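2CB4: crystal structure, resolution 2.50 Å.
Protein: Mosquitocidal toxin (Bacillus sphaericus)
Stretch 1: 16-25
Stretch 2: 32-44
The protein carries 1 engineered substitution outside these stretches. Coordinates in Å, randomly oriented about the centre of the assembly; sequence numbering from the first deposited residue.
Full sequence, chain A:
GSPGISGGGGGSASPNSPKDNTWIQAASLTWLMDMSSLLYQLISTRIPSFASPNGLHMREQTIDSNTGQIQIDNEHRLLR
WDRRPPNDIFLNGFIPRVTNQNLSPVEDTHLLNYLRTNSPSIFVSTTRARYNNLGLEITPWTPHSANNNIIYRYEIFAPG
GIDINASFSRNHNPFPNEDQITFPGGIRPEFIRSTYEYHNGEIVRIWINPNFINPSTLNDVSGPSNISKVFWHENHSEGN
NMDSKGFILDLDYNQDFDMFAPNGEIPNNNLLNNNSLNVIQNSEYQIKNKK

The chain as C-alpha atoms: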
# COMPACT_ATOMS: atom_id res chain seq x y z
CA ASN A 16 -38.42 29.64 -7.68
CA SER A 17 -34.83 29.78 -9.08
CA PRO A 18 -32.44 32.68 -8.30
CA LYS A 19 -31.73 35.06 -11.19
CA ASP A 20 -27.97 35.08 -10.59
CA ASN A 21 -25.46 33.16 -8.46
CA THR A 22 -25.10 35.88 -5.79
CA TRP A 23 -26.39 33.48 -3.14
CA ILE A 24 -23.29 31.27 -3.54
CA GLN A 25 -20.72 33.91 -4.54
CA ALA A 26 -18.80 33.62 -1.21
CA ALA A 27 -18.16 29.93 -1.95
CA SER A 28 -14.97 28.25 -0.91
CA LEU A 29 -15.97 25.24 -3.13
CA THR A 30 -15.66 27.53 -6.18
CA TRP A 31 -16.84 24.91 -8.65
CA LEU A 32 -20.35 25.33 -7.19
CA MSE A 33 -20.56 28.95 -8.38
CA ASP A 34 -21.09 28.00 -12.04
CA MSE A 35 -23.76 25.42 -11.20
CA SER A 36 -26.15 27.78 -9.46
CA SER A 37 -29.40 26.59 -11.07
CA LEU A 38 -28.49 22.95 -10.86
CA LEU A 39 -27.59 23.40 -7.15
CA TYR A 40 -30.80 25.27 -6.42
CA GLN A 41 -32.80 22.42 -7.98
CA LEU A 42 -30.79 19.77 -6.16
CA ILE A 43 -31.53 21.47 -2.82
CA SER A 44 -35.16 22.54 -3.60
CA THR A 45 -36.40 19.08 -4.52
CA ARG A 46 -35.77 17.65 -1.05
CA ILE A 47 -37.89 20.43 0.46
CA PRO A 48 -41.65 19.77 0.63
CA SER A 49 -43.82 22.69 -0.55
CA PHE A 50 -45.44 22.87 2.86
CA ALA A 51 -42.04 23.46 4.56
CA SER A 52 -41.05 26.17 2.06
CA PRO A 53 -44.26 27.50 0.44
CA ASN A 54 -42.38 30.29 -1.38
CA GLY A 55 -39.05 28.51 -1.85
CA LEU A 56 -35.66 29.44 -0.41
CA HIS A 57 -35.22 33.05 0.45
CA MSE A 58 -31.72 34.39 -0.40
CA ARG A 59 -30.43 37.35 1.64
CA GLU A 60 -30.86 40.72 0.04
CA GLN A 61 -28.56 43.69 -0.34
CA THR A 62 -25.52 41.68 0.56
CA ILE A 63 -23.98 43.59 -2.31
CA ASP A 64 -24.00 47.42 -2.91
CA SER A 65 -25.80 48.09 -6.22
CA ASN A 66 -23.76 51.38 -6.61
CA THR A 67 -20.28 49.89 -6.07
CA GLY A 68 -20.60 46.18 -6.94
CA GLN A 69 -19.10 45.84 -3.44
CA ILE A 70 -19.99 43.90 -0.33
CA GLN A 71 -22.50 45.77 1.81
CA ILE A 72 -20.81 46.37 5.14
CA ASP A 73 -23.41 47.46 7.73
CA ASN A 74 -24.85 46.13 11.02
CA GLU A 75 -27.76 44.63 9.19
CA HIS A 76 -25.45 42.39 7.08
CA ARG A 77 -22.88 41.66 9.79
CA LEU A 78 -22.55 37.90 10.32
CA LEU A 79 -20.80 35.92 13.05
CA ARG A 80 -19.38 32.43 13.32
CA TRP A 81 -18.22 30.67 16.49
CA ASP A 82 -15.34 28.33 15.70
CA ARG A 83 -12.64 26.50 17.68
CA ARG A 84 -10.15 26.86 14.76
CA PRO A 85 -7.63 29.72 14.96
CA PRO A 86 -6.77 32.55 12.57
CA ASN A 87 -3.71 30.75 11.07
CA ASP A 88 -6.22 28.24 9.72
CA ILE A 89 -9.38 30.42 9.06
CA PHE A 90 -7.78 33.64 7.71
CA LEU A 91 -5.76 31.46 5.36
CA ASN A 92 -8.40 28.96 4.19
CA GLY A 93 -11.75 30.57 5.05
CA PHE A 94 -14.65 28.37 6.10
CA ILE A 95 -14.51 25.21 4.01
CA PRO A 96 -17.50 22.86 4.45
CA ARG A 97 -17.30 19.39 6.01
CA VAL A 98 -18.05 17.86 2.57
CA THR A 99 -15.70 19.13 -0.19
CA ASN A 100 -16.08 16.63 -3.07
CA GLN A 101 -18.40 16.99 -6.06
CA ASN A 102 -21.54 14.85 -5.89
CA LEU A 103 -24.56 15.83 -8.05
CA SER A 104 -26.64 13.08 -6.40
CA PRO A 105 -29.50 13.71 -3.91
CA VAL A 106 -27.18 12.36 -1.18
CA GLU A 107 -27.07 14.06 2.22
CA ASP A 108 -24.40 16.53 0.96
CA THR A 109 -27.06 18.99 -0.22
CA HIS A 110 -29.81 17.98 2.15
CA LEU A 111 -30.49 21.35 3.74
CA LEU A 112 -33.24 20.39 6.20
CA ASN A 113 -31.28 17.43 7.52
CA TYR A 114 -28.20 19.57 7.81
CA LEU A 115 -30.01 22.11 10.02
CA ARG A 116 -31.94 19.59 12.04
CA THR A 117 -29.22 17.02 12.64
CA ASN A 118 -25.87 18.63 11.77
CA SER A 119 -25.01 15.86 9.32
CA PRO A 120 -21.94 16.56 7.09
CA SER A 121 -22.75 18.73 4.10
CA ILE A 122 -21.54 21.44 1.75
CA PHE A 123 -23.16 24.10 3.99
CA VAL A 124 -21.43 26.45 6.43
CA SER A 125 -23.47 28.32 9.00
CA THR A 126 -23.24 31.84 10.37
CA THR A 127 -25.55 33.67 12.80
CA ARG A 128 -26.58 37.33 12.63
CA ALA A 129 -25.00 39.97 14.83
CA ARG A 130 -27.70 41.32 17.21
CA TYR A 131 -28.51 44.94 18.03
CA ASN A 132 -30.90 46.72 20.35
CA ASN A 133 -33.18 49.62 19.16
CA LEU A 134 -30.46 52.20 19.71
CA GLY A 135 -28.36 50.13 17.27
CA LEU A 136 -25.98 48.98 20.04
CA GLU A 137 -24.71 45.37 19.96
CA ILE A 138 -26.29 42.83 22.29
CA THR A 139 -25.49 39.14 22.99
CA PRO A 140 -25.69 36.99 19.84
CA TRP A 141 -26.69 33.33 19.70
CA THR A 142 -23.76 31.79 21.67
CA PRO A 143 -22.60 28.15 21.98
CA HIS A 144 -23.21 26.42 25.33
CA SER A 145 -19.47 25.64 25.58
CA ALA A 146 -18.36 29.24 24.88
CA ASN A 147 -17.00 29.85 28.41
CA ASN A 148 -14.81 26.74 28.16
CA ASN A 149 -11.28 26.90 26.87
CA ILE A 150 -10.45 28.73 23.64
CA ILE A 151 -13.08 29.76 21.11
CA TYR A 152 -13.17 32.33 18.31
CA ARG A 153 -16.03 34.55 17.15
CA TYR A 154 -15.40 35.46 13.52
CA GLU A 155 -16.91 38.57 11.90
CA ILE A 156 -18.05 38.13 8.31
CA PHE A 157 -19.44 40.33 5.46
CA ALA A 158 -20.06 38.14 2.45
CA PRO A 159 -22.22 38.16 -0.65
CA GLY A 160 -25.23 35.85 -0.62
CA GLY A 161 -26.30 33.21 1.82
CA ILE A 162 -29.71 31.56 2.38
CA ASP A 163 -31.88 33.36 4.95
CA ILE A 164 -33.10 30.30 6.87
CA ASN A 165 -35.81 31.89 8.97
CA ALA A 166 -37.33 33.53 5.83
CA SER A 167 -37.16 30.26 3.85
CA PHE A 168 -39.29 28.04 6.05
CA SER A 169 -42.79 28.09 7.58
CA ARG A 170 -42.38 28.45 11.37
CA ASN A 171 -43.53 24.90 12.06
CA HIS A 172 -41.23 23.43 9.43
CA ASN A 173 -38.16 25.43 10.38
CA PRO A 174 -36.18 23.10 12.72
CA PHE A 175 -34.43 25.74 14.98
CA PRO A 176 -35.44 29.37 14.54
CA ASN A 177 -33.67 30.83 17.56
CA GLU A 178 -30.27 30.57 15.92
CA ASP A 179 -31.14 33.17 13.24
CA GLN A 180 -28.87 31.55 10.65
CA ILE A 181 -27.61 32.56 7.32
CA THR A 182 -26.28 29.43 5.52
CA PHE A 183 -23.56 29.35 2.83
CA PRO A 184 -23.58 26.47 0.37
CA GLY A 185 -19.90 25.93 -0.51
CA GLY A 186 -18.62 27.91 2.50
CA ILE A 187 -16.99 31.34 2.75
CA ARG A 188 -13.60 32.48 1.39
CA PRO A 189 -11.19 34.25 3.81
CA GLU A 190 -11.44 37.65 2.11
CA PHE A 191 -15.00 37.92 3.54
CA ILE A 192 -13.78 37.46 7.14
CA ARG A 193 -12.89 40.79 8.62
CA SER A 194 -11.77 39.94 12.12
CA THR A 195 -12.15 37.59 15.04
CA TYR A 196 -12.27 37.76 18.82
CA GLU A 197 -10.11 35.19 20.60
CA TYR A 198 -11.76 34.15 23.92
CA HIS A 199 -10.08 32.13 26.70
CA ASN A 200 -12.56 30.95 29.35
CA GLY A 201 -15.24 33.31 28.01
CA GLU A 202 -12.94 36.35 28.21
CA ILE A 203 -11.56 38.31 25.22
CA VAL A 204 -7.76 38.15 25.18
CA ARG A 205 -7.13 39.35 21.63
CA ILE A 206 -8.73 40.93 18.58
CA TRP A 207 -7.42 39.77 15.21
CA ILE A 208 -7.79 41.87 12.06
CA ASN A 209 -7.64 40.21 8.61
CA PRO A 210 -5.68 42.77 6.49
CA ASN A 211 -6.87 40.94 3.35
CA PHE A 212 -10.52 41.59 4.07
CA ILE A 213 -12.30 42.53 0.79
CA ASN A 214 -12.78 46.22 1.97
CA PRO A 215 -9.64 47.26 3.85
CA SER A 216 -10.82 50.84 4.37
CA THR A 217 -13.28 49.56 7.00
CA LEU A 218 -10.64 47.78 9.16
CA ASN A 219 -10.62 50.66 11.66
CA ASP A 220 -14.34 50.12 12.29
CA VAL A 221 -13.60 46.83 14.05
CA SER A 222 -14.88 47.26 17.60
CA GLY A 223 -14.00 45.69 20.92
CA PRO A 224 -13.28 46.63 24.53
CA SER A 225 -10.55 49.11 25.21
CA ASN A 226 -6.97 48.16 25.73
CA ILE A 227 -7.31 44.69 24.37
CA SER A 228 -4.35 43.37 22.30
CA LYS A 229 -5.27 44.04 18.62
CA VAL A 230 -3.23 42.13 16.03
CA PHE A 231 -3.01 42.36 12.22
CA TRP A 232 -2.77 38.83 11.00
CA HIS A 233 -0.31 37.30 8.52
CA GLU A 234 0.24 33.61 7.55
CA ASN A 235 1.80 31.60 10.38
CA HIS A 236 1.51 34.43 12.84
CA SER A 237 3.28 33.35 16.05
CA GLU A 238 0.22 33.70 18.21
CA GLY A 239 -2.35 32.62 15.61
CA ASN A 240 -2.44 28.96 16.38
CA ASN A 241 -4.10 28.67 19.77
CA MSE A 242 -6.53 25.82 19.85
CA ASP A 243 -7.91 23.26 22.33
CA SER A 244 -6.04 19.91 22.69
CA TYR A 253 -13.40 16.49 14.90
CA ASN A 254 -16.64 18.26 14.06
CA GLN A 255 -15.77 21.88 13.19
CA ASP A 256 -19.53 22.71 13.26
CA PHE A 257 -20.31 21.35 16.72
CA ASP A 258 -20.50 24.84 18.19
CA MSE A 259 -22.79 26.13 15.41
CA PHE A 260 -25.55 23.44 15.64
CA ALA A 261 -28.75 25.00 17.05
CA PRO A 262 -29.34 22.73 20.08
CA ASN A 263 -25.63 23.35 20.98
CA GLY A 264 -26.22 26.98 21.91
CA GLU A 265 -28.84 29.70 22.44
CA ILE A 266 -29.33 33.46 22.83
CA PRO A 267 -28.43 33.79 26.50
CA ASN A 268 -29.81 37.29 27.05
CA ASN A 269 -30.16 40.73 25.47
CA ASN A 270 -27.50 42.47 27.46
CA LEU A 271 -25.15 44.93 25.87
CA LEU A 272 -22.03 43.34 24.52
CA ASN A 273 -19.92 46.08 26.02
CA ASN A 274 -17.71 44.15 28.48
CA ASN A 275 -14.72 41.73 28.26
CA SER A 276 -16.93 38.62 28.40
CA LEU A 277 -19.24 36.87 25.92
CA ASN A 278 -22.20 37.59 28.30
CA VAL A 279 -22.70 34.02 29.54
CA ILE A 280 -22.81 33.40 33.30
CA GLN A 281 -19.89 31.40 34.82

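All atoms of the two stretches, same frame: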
# COMPACT_ATOMS: atom_id res chain seq x y z
N ASN A 16 -39.26 30.42 -6.76
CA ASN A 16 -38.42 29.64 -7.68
C ASN A 16 -36.95 30.11 -7.80
O ASN A 16 -36.48 30.96 -7.03
CB ASN A 16 -39.09 29.50 -9.06
CG ASN A 16 -38.82 28.14 -9.72
OD1 ASN A 16 -38.45 28.07 -10.91
ND2 ASN A 16 -38.98 27.06 -8.96
N SER A 17 -36.24 29.53 -8.79
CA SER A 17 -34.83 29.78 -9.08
C SER A 17 -34.30 31.22 -8.92
O SER A 17 -35.03 32.19 -9.17
CB SER A 17 -34.47 29.20 -10.46
OG SER A 17 -33.07 29.08 -10.65
N PRO A 18 -33.05 31.36 -8.47
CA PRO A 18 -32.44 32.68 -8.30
C PRO A 18 -32.01 33.18 -9.69
O PRO A 18 -31.62 32.38 -10.55
CB PRO A 18 -31.20 32.40 -7.42
CG PRO A 18 -31.43 31.07 -6.84
CD PRO A 18 -32.22 30.31 -7.84
N LYS A 19 -32.09 34.49 -9.89
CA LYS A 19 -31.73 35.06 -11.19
C LYS A 19 -30.25 34.94 -11.49
O LYS A 19 -29.86 34.64 -12.62
CB LYS A 19 -32.21 36.51 -11.28
CG LYS A 19 -33.73 36.67 -11.07
CD LYS A 19 -34.53 35.85 -12.10
CE LYS A 19 -35.99 36.29 -12.18
NZ LYS A 19 -36.60 35.95 -13.50
N ASP A 20 -29.43 35.18 -10.46
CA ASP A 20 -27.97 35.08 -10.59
C ASP A 20 -27.43 34.20 -9.44
O ASP A 20 -28.18 33.75 -8.56
CB ASP A 20 -27.32 36.47 -10.56
CG ASP A 20 -27.76 37.28 -9.37
OD1 ASP A 20 -28.03 36.67 -8.31
OD2 ASP A 20 -27.85 38.52 -9.49
N ASN A 21 -26.11 33.99 -9.45
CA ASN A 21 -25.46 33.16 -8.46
C ASN A 21 -24.97 33.91 -7.21
O ASN A 21 -24.13 33.40 -6.49
CB ASN A 21 -24.33 32.37 -9.10
CG ASN A 21 -23.16 33.24 -9.48
OD1 ASN A 21 -23.23 34.48 -9.39
ND2 ASN A 21 -22.07 32.60 -9.91
N THR A 22 -25.50 35.09 -6.96
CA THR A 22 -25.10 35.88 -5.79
C THR A 22 -25.15 35.09 -4.50
O THR A 22 -24.29 35.26 -3.63
CB THR A 22 -25.96 37.15 -5.64
OG1 THR A 22 -25.82 37.95 -6.81
CG2 THR A 22 -25.52 37.98 -4.47
N TRP A 23 -26.17 34.26 -4.36
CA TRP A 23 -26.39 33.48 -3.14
C TRP A 23 -25.21 32.57 -2.75
O TRP A 23 -25.00 32.30 -1.55
CB TRP A 23 -27.71 32.72 -3.20
CG TRP A 23 -27.77 31.65 -4.27
CD1 TRP A 23 -27.63 31.82 -5.61
CD2 TRP A 23 -28.00 30.23 -4.07
NE1 TRP A 23 -27.72 30.61 -6.26
CE2 TRP A 23 -27.96 29.63 -5.34
CE3 TRP A 23 -28.22 29.43 -2.94
CZ2 TRP A 23 -28.11 28.24 -5.51
CZ3 TRP A 23 -28.40 28.06 -3.12
CH2 TRP A 23 -28.36 27.49 -4.40
N ILE A 24 -24.46 32.13 -3.76
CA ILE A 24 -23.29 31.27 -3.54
C ILE A 24 -21.97 31.92 -3.98
O ILE A 24 -20.97 31.24 -4.18
CB ILE A 24 -23.41 29.90 -4.26
CG1 ILE A 24 -23.75 30.10 -5.73
CG2 ILE A 24 -24.46 29.03 -3.57
CD1 ILE A 24 -23.93 28.78 -6.47
N GLN A 25 -21.95 33.24 -4.11
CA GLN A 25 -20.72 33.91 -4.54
C GLN A 25 -19.55 33.90 -3.53
O GLN A 25 -18.40 34.15 -3.92
CB GLN A 25 -21.02 35.36 -4.98
CG GLN A 25 -21.15 35.47 -6.48
CD GLN A 25 -21.60 36.84 -6.94
OE1 GLN A 25 -21.34 37.86 -6.29
NE2 GLN A 25 -22.27 36.89 -8.09
N LEU A 32 -18.90 25.24 -7.38
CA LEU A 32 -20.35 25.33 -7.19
C LEU A 32 -20.91 26.59 -7.84
O LEU A 32 -22.06 26.62 -8.26
CB LEU A 32 -20.68 25.44 -5.71
CG LEU A 32 -20.80 24.17 -4.88
CD1 LEU A 32 -21.35 24.57 -3.53
CD2 LEU A 32 -21.72 23.17 -5.58
N MSE A 33 -20.11 27.65 -7.85
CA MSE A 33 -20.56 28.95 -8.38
C MSE A 33 -21.09 28.98 -9.82
O MSE A 33 -21.90 29.85 -10.17
CB MSE A 33 -19.56 30.08 -8.11
CG MSE A 33 -18.98 30.18 -6.70
SE MSE A 33 -17.96 31.79 -6.54
CE MSE A 33 -16.75 31.53 -7.94
N ASP A 34 -20.64 28.05 -10.65
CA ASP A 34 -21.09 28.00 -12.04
C ASP A 34 -22.24 27.01 -12.24
O ASP A 34 -22.71 26.80 -13.37
CB ASP A 34 -19.93 27.61 -12.95
CG ASP A 34 -19.13 28.81 -13.43
OD1 ASP A 34 -19.27 29.93 -12.86
OD2 ASP A 34 -18.39 28.64 -14.42
N MSE A 35 -22.70 26.40 -11.14
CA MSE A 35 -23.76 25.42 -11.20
C MSE A 35 -24.90 25.86 -10.30
O MSE A 35 -25.56 25.05 -9.67
CB MSE A 35 -23.13 24.06 -10.92
CG MSE A 35 -23.10 23.57 -9.51
SE MSE A 35 -22.34 21.81 -9.42
CE MSE A 35 -20.97 22.26 -10.62
N SER A 36 -25.12 27.17 -10.27
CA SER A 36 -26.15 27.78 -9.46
C SER A 36 -27.55 27.17 -9.59
O SER A 36 -28.18 26.80 -8.60
CB SER A 36 -26.20 29.29 -9.70
OG SER A 36 -27.34 29.87 -9.08
N SER A 37 -28.05 27.11 -10.82
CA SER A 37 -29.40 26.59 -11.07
C SER A 37 -29.49 25.12 -10.75
O SER A 37 -30.45 24.67 -10.12
CB SER A 37 -29.81 26.85 -12.53
OG SER A 37 -30.31 28.17 -12.64
N LEU A 38 -28.48 24.36 -11.16
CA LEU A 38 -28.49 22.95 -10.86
C LEU A 38 -28.49 22.73 -9.33
O LEU A 38 -29.26 21.90 -8.82
CB LEU A 38 -27.30 22.28 -11.51
CG LEU A 38 -27.12 20.86 -10.98
CD1 LEU A 38 -28.45 20.08 -11.09
CD2 LEU A 38 -25.98 20.15 -11.69
N LEU A 39 -27.68 23.51 -8.60
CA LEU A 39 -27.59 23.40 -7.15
C LEU A 39 -28.91 23.78 -6.50
O LEU A 39 -29.38 23.09 -5.60
CB LEU A 39 -26.44 24.27 -6.58
CG LEU A 39 -26.29 24.27 -5.04
CD1 LEU A 39 -25.88 22.89 -4.54
CD2 LEU A 39 -25.35 25.35 -4.54
N TYR A 40 -29.52 24.85 -6.97
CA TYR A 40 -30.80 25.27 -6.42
C TYR A 40 -31.88 24.18 -6.60
O TYR A 40 -32.70 23.94 -5.72
CB TYR A 40 -31.25 26.60 -7.01
CG TYR A 40 -32.57 27.03 -6.43
CD1 TYR A 40 -32.63 27.80 -5.27
CD2 TYR A 40 -33.77 26.63 -7.02
CE1 TYR A 40 -33.84 28.16 -4.71
CE2 TYR A 40 -35.00 27.00 -6.47
CZ TYR A 40 -35.03 27.76 -5.31
OH TYR A 40 -36.24 28.12 -4.74
N GLN A 41 -31.85 23.50 -7.74
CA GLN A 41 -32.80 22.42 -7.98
C GLN A 41 -32.52 21.27 -7.03
O GLN A 41 -33.42 20.74 -6.39
CB GLN A 41 -32.69 21.89 -9.42
CG GLN A 41 -32.99 22.92 -10.47
CD GLN A 41 -34.49 23.16 -10.65
OE1 GLN A 41 -35.25 23.33 -9.68
NE2 GLN A 41 -34.92 23.19 -11.92
N LEU A 42 -31.26 20.86 -7.01
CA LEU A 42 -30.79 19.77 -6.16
C LEU A 42 -31.24 19.96 -4.70
O LEU A 42 -31.71 19.03 -4.06
CB LEU A 42 -29.27 19.76 -6.23
CG LEU A 42 -28.48 18.46 -6.24
CD1 LEU A 42 -29.23 17.38 -6.96
CD2 LEU A 42 -27.16 18.73 -6.92
N ILE A 43 -31.12 21.17 -4.18
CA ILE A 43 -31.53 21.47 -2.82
C ILE A 43 -33.06 21.56 -2.68
O ILE A 43 -33.64 21.01 -1.75
CB ILE A 43 -30.90 22.83 -2.34
CG1 ILE A 43 -29.39 22.72 -2.23
CG2 ILE A 43 -31.55 23.32 -1.07
CD1 ILE A 43 -28.70 24.07 -1.99
N SER A 44 -33.70 22.30 -3.59
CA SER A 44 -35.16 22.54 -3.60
C SER A 44 -36.06 21.31 -3.66
O SER A 44 -37.15 21.28 -3.08
CB SER A 44 -35.52 23.49 -4.73
OG SER A 44 -35.29 24.83 -4.34

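A segment with little regular structure can pack tightly against a helix if its apolar side chains fill the helix surface while its few buried polar groups find partners at the margins. The contact between residues 16-25 and 32-44 of this mosquitocidal toxin illustrates the principle. The first stretch is mostly loop or turn, with a short 3-10 segment that includes Thr22 and Trp23; the second carries a helix from Ser36 to Ser44. Together they bury 653 Å² of surface, counted over both sides.

At the apolar centre lies the indole of Trp23. Its CA-to-CB bond points sideways to the helix, but with chi1 at 65° (p) the end of the side chain comes nearer and spans several helical positions. Trp23 CH2 lies 3.7 Å from Leu39 CD2, and Trp23 CZ2 lies 3.8 Å from Tyr40 CB. Farther along the helix, Ile43 CD1 meets the edge of the indole, near its plane, at 4.2 Å from Trp23 CZ3. Leu39, Tyr40 and Ile43 all direct their CA-to-CB bonds toward the loop; Ile43 follows Leu39 by four residues and Tyr40 by three, which returns it to the same side of the helix.

Ile24 extends this apolar layer toward the start of the second stretch. Its CG2 atom packs 3.9 Å from Leu39 CD2, so that Leu39 touches both Trp23 and Ile24. Ile24 CD1 is also near Leu39 CD2, at 4.2 Å, and lies 3.4 Å from Leu32 O and 3.9 Å from Ser36 CA, beside the backbone around the start of the helix. Met33, a selenomethionine here, lies against the backbone of the loop: its CG is 3.4 Å from Ile24 O, and its SE is 3.6 Å from Gln25 O.

Tyr40 has the largest area covered by the opposing stretch. Its ring uses face and edge differently. Pro18 CD sits over one face, 3.9 Å from the ring centroid, and Ser17 CA covers the same face at 4.1 Å from the centroid; both are 24° off the ring normal, a CH-pi arrangement. Trp23 CH2 approaches the edge of the ring instead.

The polar margin is anchored by two well-aligned hydrogen bonds. Trp23 NE1 donates to Ser36 OG at 2.9 Å with an angle of 169°, so the N-H edge of the indole is tied to the first helical residue. Asn21 ND2 donates to Met33 O at 2.8 Å and 174°, joining a side chain to backbone just ahead of the helix. The same amide is held from its other end, since Gln25 NE2 donates to Asn21 OD1 at 2.9 Å. Between the two cross-stretch hydrogen bonds, Asn21 CB rests 3.7 Å from Ser36 CB.

Farther out, Ser17 OG and Ser37 OG lie 3.5 Å apart. Beyond them Asn16 is exposed and poorly ordered, and the close packing of the centre gives way to looser contact.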